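Long-range contacts in glucose-binding protein (Thermus thermophilus HB27, PDB 2B3F), which binds glucose and galactose and probably serves as the sugar-recognising component of a binding-protein-dependent transport system: residues 157-163 with 234-239; 122-128 with 261-267; 79-84 with 281-285. One frame throughout, in Å; residues are numbered along the deposited sequence.

Contact 1 (157-163 with 234-239); sequences LEAPLAL and GKAAFN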
loop_
_atom_site.group_PDB
_atom_site.type_symbol
_atom_site.label_atom_id
_atom_site.label_comp_id
_atom_site.label_asym_id
_atom_site.label_seq_id
_atom_site.Cartn_x
_atom_site.Cartn_y
_atom_site.Cartn_z
ATOM N N LEU A 157 11.997 -4.211 27.094
ATOM C CA LEU A 157 11.859 -3.834 25.680
ATOM C C LEU A 157 11.330 -2.399 25.621
ATOM O O LEU A 157 10.136 -2.169 25.741
ATOM C CB LEU A 157 10.926 -4.808 24.943
ATOM C CG LEU A 157 10.920 -4.771 23.395
ATOM C CD1 LEU A 157 12.269 -5.090 22.809
ATOM C CD2 LEU A 157 9.885 -5.721 22.841
ATOM N N GLU A 158 12.257 -1.456 25.457
ATOM C CA GLU A 158 12.004 -0.010 25.471
ATOM C C GLU A 158 10.945 0.485 24.471
ATOM O O GLU A 158 10.180 1.402 24.760
ATOM C CB GLU A 158 13.301 0.735 25.140
ATOM C CG GLU A 158 14.075 1.290 26.315
ATOM C CD GLU A 158 15.355 2.013 25.870
ATOM O OE1 GLU A 158 15.315 2.753 24.855
ATOM O OE2 GLU A 158 16.411 1.824 26.531
ATOM N N ALA A 159 10.974 -0.094 23.274
ATOM C CA ALA A 159 10.145 0.369 22.161
ATOM C C ALA A 159 9.574 -0.873 21.501
ATOM O O ALA A 159 10.135 -1.361 20.510
ATOM C CB ALA A 159 10.966 1.171 21.186
ATOM N N PRO A 160 8.502 -1.425 22.089
ATOM C CA PRO A 160 7.900 -2.643 21.538
ATOM C C PRO A 160 7.311 -2.499 20.127
ATOM O O PRO A 160 7.154 -3.512 19.437
ATOM C CB PRO A 160 6.772 -2.969 22.531
ATOM C CG PRO A 160 7.092 -2.201 23.763
ATOM C CD PRO A 160 7.811 -0.984 23.316
ATOM N N LEU A 161 6.977 -1.277 19.725
ATOM C CA LEU A 161 6.474 -1.023 18.361
ATOM C C LEU A 161 7.572 -0.440 17.487
ATOM O O LEU A 161 8.184 0.572 17.837
ATOM C CB LEU A 161 5.265 -0.089 18.395
ATOM C CG LEU A 161 4.677 0.267 17.015
ATOM C CD1 LEU A 161 4.155 -0.980 16.336
ATOM C CD2 LEU A 161 3.588 1.304 17.153
ATOM N N ALA A 162 7.830 -1.097 16.353
ATOM C CA ALA A 162 8.737 -0.593 15.334
ATOM C C ALA A 162 7.968 0.378 14.450
ATOM O O ALA A 162 6.806 0.118 14.106
ATOM C CB ALA A 162 9.308 -1.737 14.493
ATOM N N LEU A 163 8.604 1.488 14.116
ATOM C CA LEU A 163 8.007 2.526 13.287
ATOM C C LEU A 163 9.106 3.277 12.528
ATOM O O LEU A 163 10.246 3.359 13.009
ATOM C CB LEU A 163 7.195 3.458 14.176
ATOM C CG LEU A 163 6.306 4.522 13.557
ATOM C CD1 LEU A 163 5.264 3.899 12.661
ATOM C CD2 LEU A 163 5.672 5.303 14.679
ATOM N N GLY A 234 14.475 -8.295 17.187
ATOM C CA GLY A 234 13.961 -8.324 18.545
ATOM C C GLY A 234 14.180 -7.025 19.308
ATOM O O GLY A 234 14.041 -7.006 20.544
ATOM N N LYS A 235 14.509 -5.949 18.583
ATOM C CA LYS A 235 14.503 -4.584 19.141
ATOM C C LYS A 235 13.105 -3.973 19.163
ATOM O O LYS A 235 12.911 -2.856 19.651
ATOM C CB LYS A 235 15.441 -3.676 18.363
ATOM C CG LYS A 235 16.886 -4.098 18.476
ATOM C CD LYS A 235 17.864 -2.979 18.151
ATOM C CE LYS A 235 18.348 -3.036 16.722
ATOM N NZ LYS A 235 19.661 -2.341 16.536
ATOM N N ALA A 236 12.140 -4.717 18.626
ATOM C CA ALA A 236 10.721 -4.398 18.705
ATOM C C ALA A 236 9.975 -5.721 18.663
ATOM O O ALA A 236 10.536 -6.705 18.209
ATOM C CB ALA A 236 10.327 -3.525 17.518
ATOM N N ALA A 237 8.730 -5.734 19.127
ATOM C CA ALA A 237 7.878 -6.917 19.100
ATOM C C ALA A 237 6.957 -6.947 17.864
ATOM O O ALA A 237 6.638 -8.028 17.332
ATOM C CB ALA A 237 7.040 -6.976 20.378
ATOM N N PHE A 238 6.532 -5.755 17.434
ATOM C CA PHE A 238 5.507 -5.613 16.411
ATOM C C PHE A 238 5.859 -4.529 15.398
ATOM O O PHE A 238 6.577 -3.583 15.701
ATOM C CB PHE A 238 4.173 -5.246 17.045
ATOM C CG PHE A 238 3.803 -6.094 18.237
ATOM C CD1 PHE A 238 3.505 -7.442 18.080
ATOM C CD2 PHE A 238 3.750 -5.538 19.514
ATOM C CE1 PHE A 238 3.154 -8.225 19.187
ATOM C CE2 PHE A 238 3.417 -6.312 20.613
ATOM C CZ PHE A 238 3.114 -7.650 20.449
ATOM N N ASN A 239 5.295 -4.674 14.196
ATOM C CA ASN A 239 5.334 -3.598 13.188
ATOM C C ASN A 239 4.030 -3.651 12.401
ATOM O O ASN A 239 3.581 -4.730 12.063
ATOM C CB ASN A 239 6.523 -3.780 12.255
ATOM C CG ASN A 239 6.696 -2.626 11.278
ATOM O OD1 ASN A 239 6.735 -1.434 11.677
ATOM N ND2 ASN A 239 6.852 -2.961 10.005
HETATM O O HOH W 1 13.145 -1.710 22.142
#
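Backbone hydrogen bonds carry this short parallel pairing, and one carbonyl does double duty: Pro160 O accepts from Ala237 N at 2.7 Å and from Phe238 N at 3.1 Å. One step on, Ala162 N donates to Phe238 O at 2.9 Å, nearly straight, so that Leu161 and Phe238 face each other in a parallel bridge. Before Pro160 the link is a CA-H...O contact from Ala236 to Ala159 and a water that accepts from Ala159 N (2.9 Å) and donates to Lys235 O (2.8 Å), just after the Schellman motif at Gly234. Apolar contacts fill in around these bonds: Leu157 CD2 lies 4.0 Å from Ala237 CB, and Ala162 CB 3.7 Å from Ala236 CB. Residues 161-162 thus form a short, weakly bonded outermost strand of the four-stranded mixed sheet in one alpha/beta lobe of this periplasmic binding protein. Helix 142-154 packs on Pro160 and Ala237, helix 166-190 on Leu161 and Leu163, and helix 224-233 on Ala162 and Asn239, while strand 123-126 continues the sheet beyond residues 238-239.

Contact 2 (122-128 with 261-267); sequences NVMWYLP and FAWAPSP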
loop_
_atom_site.group_PDB
_atom_site.type_symbol
_atom_site.label_atom_id
_atom_site.label_comp_id
_atom_site.label_asym_id
_atom_site.label_seq_id
_atom_site.Cartn_x
_atom_site.Cartn_y
_atom_site.Cartn_z
ATOM N N ASN A 122 -3.302 -3.467 6.377
ATOM C CA ASN A 122 -3.491 -3.673 7.819
ATOM C C ASN A 122 -2.959 -5.024 8.311
ATOM O O ASN A 122 -3.754 -5.907 8.713
ATOM C CB ASN A 122 -4.965 -3.468 8.206
ATOM C CG ASN A 122 -5.933 -4.452 7.503
ATOM O OD1 ASN A 122 -5.796 -4.755 6.316
ATOM N ND2 ASN A 122 -6.902 -4.954 8.259
ATOM N N VAL A 123 -1.631 -5.181 8.281
ATOM C CA VAL A 123 -0.999 -6.378 8.804
ATOM C C VAL A 123 -0.004 -6.024 9.903
ATOM O O VAL A 123 0.770 -5.061 9.789
ATOM C CB VAL A 123 -0.281 -7.213 7.702
ATOM C CG1 VAL A 123 0.177 -8.555 8.268
ATOM C CG2 VAL A 123 -1.223 -7.409 6.486
ATOM N N MET A 124 -0.037 -6.833 10.962
ATOM C CA MET A 124 0.885 -6.726 12.074
ATOM C C MET A 124 1.839 -7.912 11.998
ATOM O O MET A 124 1.396 -9.082 11.953
ATOM C CB MET A 124 0.128 -6.746 13.419
ATOM C CG MET A 124 1.043 -6.673 14.656
ATOM S SD MET A 124 0.095 -6.699 16.203
ATOM C CE MET A 124 -0.706 -8.302 16.146
ATOM N N TRP A 125 3.136 -7.609 11.975
ATOM C CA TRP A 125 4.215 -8.588 11.860
ATOM C C TRP A 125 4.913 -8.765 13.207
ATOM O O TRP A 125 5.102 -7.803 13.934
ATOM C CB TRP A 125 5.244 -8.145 10.819
ATOM C CG TRP A 125 4.582 -7.726 9.551
ATOM C CD1 TRP A 125 4.238 -6.461 9.190
ATOM C CD2 TRP A 125 4.142 -8.580 8.487
ATOM N NE1 TRP A 125 3.607 -6.467 7.973
ATOM C CE2 TRP A 125 3.539 -7.751 7.512
ATOM C CE3 TRP A 125 4.194 -9.969 8.263
ATOM C CZ2 TRP A 125 2.984 -8.256 6.346
ATOM C CZ3 TRP A 125 3.650 -10.461 7.109
ATOM C CH2 TRP A 125 3.055 -9.612 6.157
ATOM N N TYR A 126 5.288 -9.999 13.512
ATOM C CA TYR A 126 5.975 -10.319 14.751
ATOM C C TYR A 126 6.722 -11.631 14.552
ATOM O O TYR A 126 6.551 -12.302 13.531
ATOM C CB TYR A 126 4.968 -10.435 15.899
ATOM C CG TYR A 126 3.904 -11.506 15.703
ATOM C CD1 TYR A 126 4.118 -12.812 16.129
ATOM C CD2 TYR A 126 2.686 -11.214 15.082
ATOM C CE1 TYR A 126 3.152 -13.800 15.949
ATOM C CE2 TYR A 126 1.719 -12.189 14.905
ATOM C CZ TYR A 126 1.957 -13.480 15.338
ATOM O OH TYR A 126 0.989 -14.447 15.157
ATOM N N LEU A 127 7.541 -11.991 15.539
ATOM C CA LEU A 127 8.340 -13.211 15.489
ATOM C C LEU A 127 7.790 -14.125 16.562
ATOM O O LEU A 127 7.888 -13.790 17.746
ATOM C CB LEU A 127 9.799 -12.894 15.809
ATOM C CG LEU A 127 10.794 -12.723 14.660
ATOM C CD1 LEU A 127 10.240 -11.852 13.538
ATOM C CD2 LEU A 127 12.121 -12.201 15.182
ATOM N N PRO A 128 7.164 -15.251 16.175
ATOM C CA PRO A 128 6.637 -16.143 17.216
ATOM C C PRO A 128 7.654 -16.596 18.291
ATOM O O PRO A 128 7.286 -16.660 19.459
ATOM C CB PRO A 128 6.100 -17.339 16.423
ATOM C CG PRO A 128 5.822 -16.830 15.085
ATOM C CD PRO A 128 6.843 -15.738 14.828
ATOM N N PHE A 261 8.849 -15.789 11.106
ATOM C CA PHE A 261 8.004 -14.625 11.349
ATOM C C PHE A 261 6.563 -15.036 11.167
ATOM O O PHE A 261 6.284 -16.074 10.560
ATOM C CB PHE A 261 8.350 -13.449 10.409
ATOM C CG PHE A 261 7.970 -13.668 8.954
ATOM C CD1 PHE A 261 6.744 -13.230 8.469
ATOM C CD2 PHE A 261 8.852 -14.286 8.066
ATOM C CE1 PHE A 261 6.379 -13.426 7.132
ATOM C CE2 PHE A 261 8.504 -14.471 6.721
ATOM C CZ PHE A 261 7.251 -14.041 6.265
ATOM N N ALA A 262 5.655 -14.227 11.690
ATOM C CA ALA A 262 4.234 -14.489 11.578
ATOM C C ALA A 262 3.468 -13.181 11.412
ATOM O O ALA A 262 4.063 -12.106 11.423
ATOM C CB ALA A 262 3.734 -15.266 12.789
ATOM N N TRP A 263 2.154 -13.289 11.250
ATOM C CA TRP A 263 1.313 -12.154 10.915
ATOM C C TRP A 263 -0.083 -12.298 11.494
ATOM O O TRP A 263 -0.570 -13.409 11.732
ATOM C CB TRP A 263 1.215 -11.992 9.392
ATOM C CG TRP A 263 0.719 -13.229 8.725
ATOM C CD1 TRP A 263 -0.569 -13.531 8.425
ATOM C CD2 TRP A 263 1.509 -14.345 8.299
ATOM N NE1 TRP A 263 -0.640 -14.771 7.816
ATOM C CE2 TRP A 263 0.624 -15.294 7.735
ATOM C CE3 TRP A 263 2.880 -14.624 8.313
ATOM C CZ2 TRP A 263 1.072 -16.510 7.204
ATOM C CZ3 TRP A 263 3.327 -15.833 7.788
ATOM C CH2 TRP A 263 2.422 -16.760 7.243
ATOM N N ALA A 264 -0.719 -11.163 11.736
ATOM C CA ALA A 264 -2.137 -11.094 12.061
ATOM C C ALA A 264 -2.688 -9.792 11.502
ATOM O O ALA A 264 -1.908 -8.869 11.210
ATOM C CB ALA A 264 -2.355 -11.140 13.553
ATOM N N PRO A 265 -4.020 -9.694 11.369
ATOM C CA PRO A 265 -4.592 -8.396 11.030
ATOM C C PRO A 265 -4.183 -7.361 12.080
ATOM O O PRO A 265 -3.891 -7.727 13.239
ATOM C CB PRO A 265 -6.095 -8.651 11.073
ATOM C CG PRO A 265 -6.231 -10.107 10.758
ATOM C CD PRO A 265 -5.068 -10.722 11.510
ATOM N N SER A 266 -4.123 -6.093 11.692
ATOM C CA SER A 266 -3.820 -5.065 12.654
ATOM C C SER A 266 -4.869 -5.186 13.759
ATOM O O SER A 266 -6.039 -5.446 13.479
ATOM C CB SER A 266 -3.855 -3.675 12.020
ATOM O OG SER A 266 -2.879 -3.569 11.006
ATOM N N PRO A 267 -4.451 -4.981 15.017
ATOM C CA PRO A 267 -5.398 -5.047 16.127
ATOM C C PRO A 267 -6.715 -4.323 15.838
ATOM O O PRO A 267 -6.725 -3.190 15.339
ATOM C CB PRO A 267 -4.610 -4.395 17.268
ATOM C CG PRO A 267 -3.213 -4.686 16.978
ATOM C CD PRO A 267 -3.095 -4.629 15.482
#
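An antiparallel ladder is best read by asking where each backbone group finds its partner, and residues 123-126 with 262-265 answer regularly. In the hydrogen-bonded pair Met124-Ala264, Met124 N donates to Ala264 O (2.8 Å) and Ala264 N to Met124 O (3.0 Å). In the next such pair, Tyr126 N reaches Ala262 O at 3.2 Å and Ala262 N reaches Tyr126 O at 2.8 Å. Beyond Pro265, whose ring nitrogen has no proton to give, Ser266 N donates to Asn122 O at 3.0 Å and prolongs the ladder. At the non-hydrogen-bonded pair Trp125-Trp263, the Trp125 amide turns instead to Asn239 on the other neighbouring strand, and Val123 likewise bonds to Met241; strand 123-126 is therefore bonded along both edges. CA-H...O contacts add to the pairing, the shortest from Trp263 CA to Met124 O at 3.2 Å.

Several polar side chains find partners outside the two segments: Asn122 bonds to Thr269, Val272 and Met274, Ser266 OG to Ser175 OG, Trp125 NE1 to Met241 O, and Trp263 NE1, weakly, to Ser332 OG. On one face of the sheet, Trp125 CZ3 lies 3.7 Å from Trp263 CB and 4.0 Å from Phe261 CE1; the Trp125 side chain is about 11 Å from the bound galactose. On the other, Tyr126 CE1 approaches Ala262 CB at 3.5 Å. Within the four-stranded sheet, part of an alpha/beta lobe of this periplasmic binding protein, strand 262-265 is outermost and strand 123-126 sits between it and strand 238-240; helix 244-252 packs against Trp125 and Phe261, and Tyr329 meets Trp263 edge-to-face.

Contact 3 (79-84 with 281-285); sequences NRMEDL and GLPKG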
loop_
_atom_site.group_PDB
_atom_site.type_symbol
_atom_site.label_atom_id
_atom_site.label_comp_id
_atom_site.label_asym_id
_atom_site.label_seq_id
_atom_site.Cartn_x
_atom_site.Cartn_y
_atom_site.Cartn_z
ATOM N N ASN A 79 -6.711 14.496 -18.247
ATOM C CA ASN A 79 -6.786 14.065 -19.643
ATOM C C ASN A 79 -5.409 13.722 -20.216
ATOM O O ASN A 79 -5.102 14.031 -21.366
ATOM C CB ASN A 79 -7.507 15.160 -20.466
ATOM C CG ASN A 79 -8.950 15.378 -19.999
ATOM O OD1 ASN A 79 -9.339 16.494 -19.596
ATOM N ND2 ASN A 79 -9.740 14.300 -20.003
ATOM N N ARG A 80 -4.565 13.093 -19.397
ATOM C CA ARG A 80 -3.201 12.726 -19.811
ATOM C C ARG A 80 -2.983 11.230 -20.028
ATOM O O ARG A 80 -1.882 10.824 -20.402
ATOM C CB ARG A 80 -2.183 13.240 -18.777
ATOM C CG ARG A 80 -2.094 14.741 -18.701
ATOM C CD ARG A 80 -1.598 15.423 -20.005
ATOM N NE ARG A 80 -1.343 16.858 -19.776
ATOM C CZ ARG A 80 -0.147 17.376 -19.483
ATOM N NH1 ARG A 80 0.921 16.601 -19.384
ATOM N NH2 ARG A 80 -0.005 18.683 -19.274
ATOM N N MET A 81 -4.024 10.429 -19.815
ATOM C CA MET A 81 -3.945 8.987 -19.953
ATOM C C MET A 81 -4.871 8.500 -21.073
ATOM O O MET A 81 -5.931 9.098 -21.309
ATOM C CB MET A 81 -4.393 8.294 -18.660
ATOM C CG MET A 81 -3.629 8.683 -17.391
ATOM S SD MET A 81 -1.869 8.426 -17.554
ATOM C CE MET A 81 -1.745 6.678 -17.277
ATOM N N GLU A 82 -4.475 7.402 -21.718
ATOM C CA GLU A 82 -5.328 6.749 -22.716
ATOM C C GLU A 82 -6.346 5.814 -22.060
ATOM O O GLU A 82 -6.063 5.123 -21.080
ATOM C CB GLU A 82 -4.493 5.940 -23.712
ATOM C CG GLU A 82 -3.659 6.765 -24.639
ATOM C CD GLU A 82 -3.233 6.002 -25.883
ATOM O OE1 GLU A 82 -3.996 5.096 -26.308
ATOM O OE2 GLU A 82 -2.142 6.319 -26.414
ATOM N N ASP A 83 -7.540 5.786 -22.640
ATOM C CA ASP A 83 -8.594 4.866 -22.256
ATOM C C ASP A 83 -8.216 3.473 -22.729
ATOM O O ASP A 83 -7.888 3.282 -23.907
ATOM C CB ASP A 83 -9.902 5.334 -22.918
ATOM C CG ASP A 83 -11.109 4.516 -22.532
ATOM O OD1 ASP A 83 -11.022 3.540 -21.772
ATOM O OD2 ASP A 83 -12.209 4.877 -23.027
ATOM N N LEU A 84 -8.244 2.511 -21.808
ATOM C CA LEU A 84 -7.822 1.140 -22.058
ATOM C C LEU A 84 -8.992 0.166 -22.273
ATOM O O LEU A 84 -8.781 -1.038 -22.308
ATOM C CB LEU A 84 -6.972 0.629 -20.885
ATOM C CG LEU A 84 -5.765 1.496 -20.505
ATOM C CD1 LEU A 84 -5.031 0.873 -19.312
ATOM C CD2 LEU A 84 -4.815 1.634 -21.680
ATOM N N GLY A 281 -0.689 2.144 -16.471
ATOM C CA GLY A 281 -1.490 2.618 -17.587
ATOM C C GLY A 281 -0.669 3.038 -18.778
ATOM O O GLY A 281 0.517 2.714 -18.893
ATOM N N LEU A 282 -1.314 3.797 -19.653
ATOM C CA LEU A 282 -0.725 4.219 -20.906
ATOM C C LEU A 282 -0.853 5.730 -21.041
ATOM O O LEU A 282 -1.896 6.235 -21.450
ATOM C CB LEU A 282 -1.417 3.504 -22.070
ATOM C CG LEU A 282 -0.821 3.768 -23.462
ATOM C CD1 LEU A 282 0.607 3.267 -23.528
ATOM C CD2 LEU A 282 -1.645 3.075 -24.527
ATOM N N PRO A 283 0.203 6.473 -20.677
ATOM C CA PRO A 283 0.167 7.926 -20.848
ATOM C C PRO A 283 0.034 8.320 -22.311
ATOM O O PRO A 283 0.699 7.729 -23.160
ATOM C CB PRO A 283 1.538 8.385 -20.313
ATOM C CG PRO A 283 2.051 7.248 -19.510
ATOM C CD PRO A 283 1.464 6.008 -20.074
ATOM N N LYS A 284 -0.787 9.328 -22.589
ATOM C CA LYS A 284 -0.768 9.980 -23.903
ATOM C C LYS A 284 0.623 10.553 -24.175
ATOM O O LYS A 284 1.287 11.092 -23.279
ATOM C CB LYS A 284 -1.800 11.103 -23.973
ATOM C CG LYS A 284 -3.220 10.655 -23.790
ATOM C CD LYS A 284 -4.167 11.821 -24.005
ATOM C CE LYS A 284 -5.560 11.481 -23.608
ATOM N NZ LYS A 284 -6.467 12.607 -23.947
ATOM N N GLY A 285 1.071 10.428 -25.422
ATOM C CA GLY A 285 2.356 10.967 -25.807
ATOM C C GLY A 285 3.525 10.052 -25.500
ATOM O O GLY A 285 4.675 10.417 -25.754
HETATM O O HOH W 2 0.639 11.807 -20.856
HETATM O O HOH W 3 -8.177 10.721 -22.134
HETATM O O HOH W 4 -4.056 4.550 -19.209
HETATM O O HOH W 5 0.383 6.759 -25.657
HETATM O O HOH W 6 -1.270 9.005 -27.277
#
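Two loops meet here through a single backbone bridge: residues 79-84 link helix 69-76 to helix 85-91, and residues 281-285, which begin three positions after the galactose-binding Asp278, lead from strand 272-280 to helix 289-299. Around the Met81-Pro283 pair, Lys284 N donates to Arg80 O at 2.9 Å and Glu82 N to Leu282 O at 2.8 Å. Water extends this short pairing, one molecule joining Glu82 O (2.8 Å) to Leu282 N (2.9 Å), another Arg80 O (2.7 Å) to Lys284 O (2.6 Å). At its start, residues 79-84 leave helix 69-76 through a Schellman motif at Asn79, whose carbonyl O receives a weak hydrogen bond from Lys284 NZ at 3.2 Å; Leu84, at the far end, is the N-cap residue of helix 85-91. Gly281 passes close to Met81 CE, 4.1 Å from Gly281 CA, where a CB would clash with that methyl. Leu84 CD2 packs on Leu282 CB at 3.9 Å, and both leucines also touch helix 289-299. That helix supplies Arg289, which forms a salt bridge with Glu82 OE2; a water additionally links Glu82 OE2 to Pro283 O, at 2.7 Å from each.

In the fold
The chemistry of each contact differs with its place in the fold. Contacts 1 and 2 build one four-stranded sheet, joined where strand 238-240 lies beside strand 123-126: Asn239 O is 2.9 Å from Trp125 N, and the Phe238 ring packs on Met124 and Tyr126. Contact 1 is the more buried, its strands brief and its side chains mostly small or aliphatic; contact 2 is a longer, regular ladder with large aromatic residues and a partly exposed edge. Contact 3 stands apart on the opposite side of the chain's centre, about 38 Å from contact 2 between centres. Partly buried and formed by loops, it is held by two backbone hydrogen bonds, supplemented by bridging waters and a weak bond from Lys284.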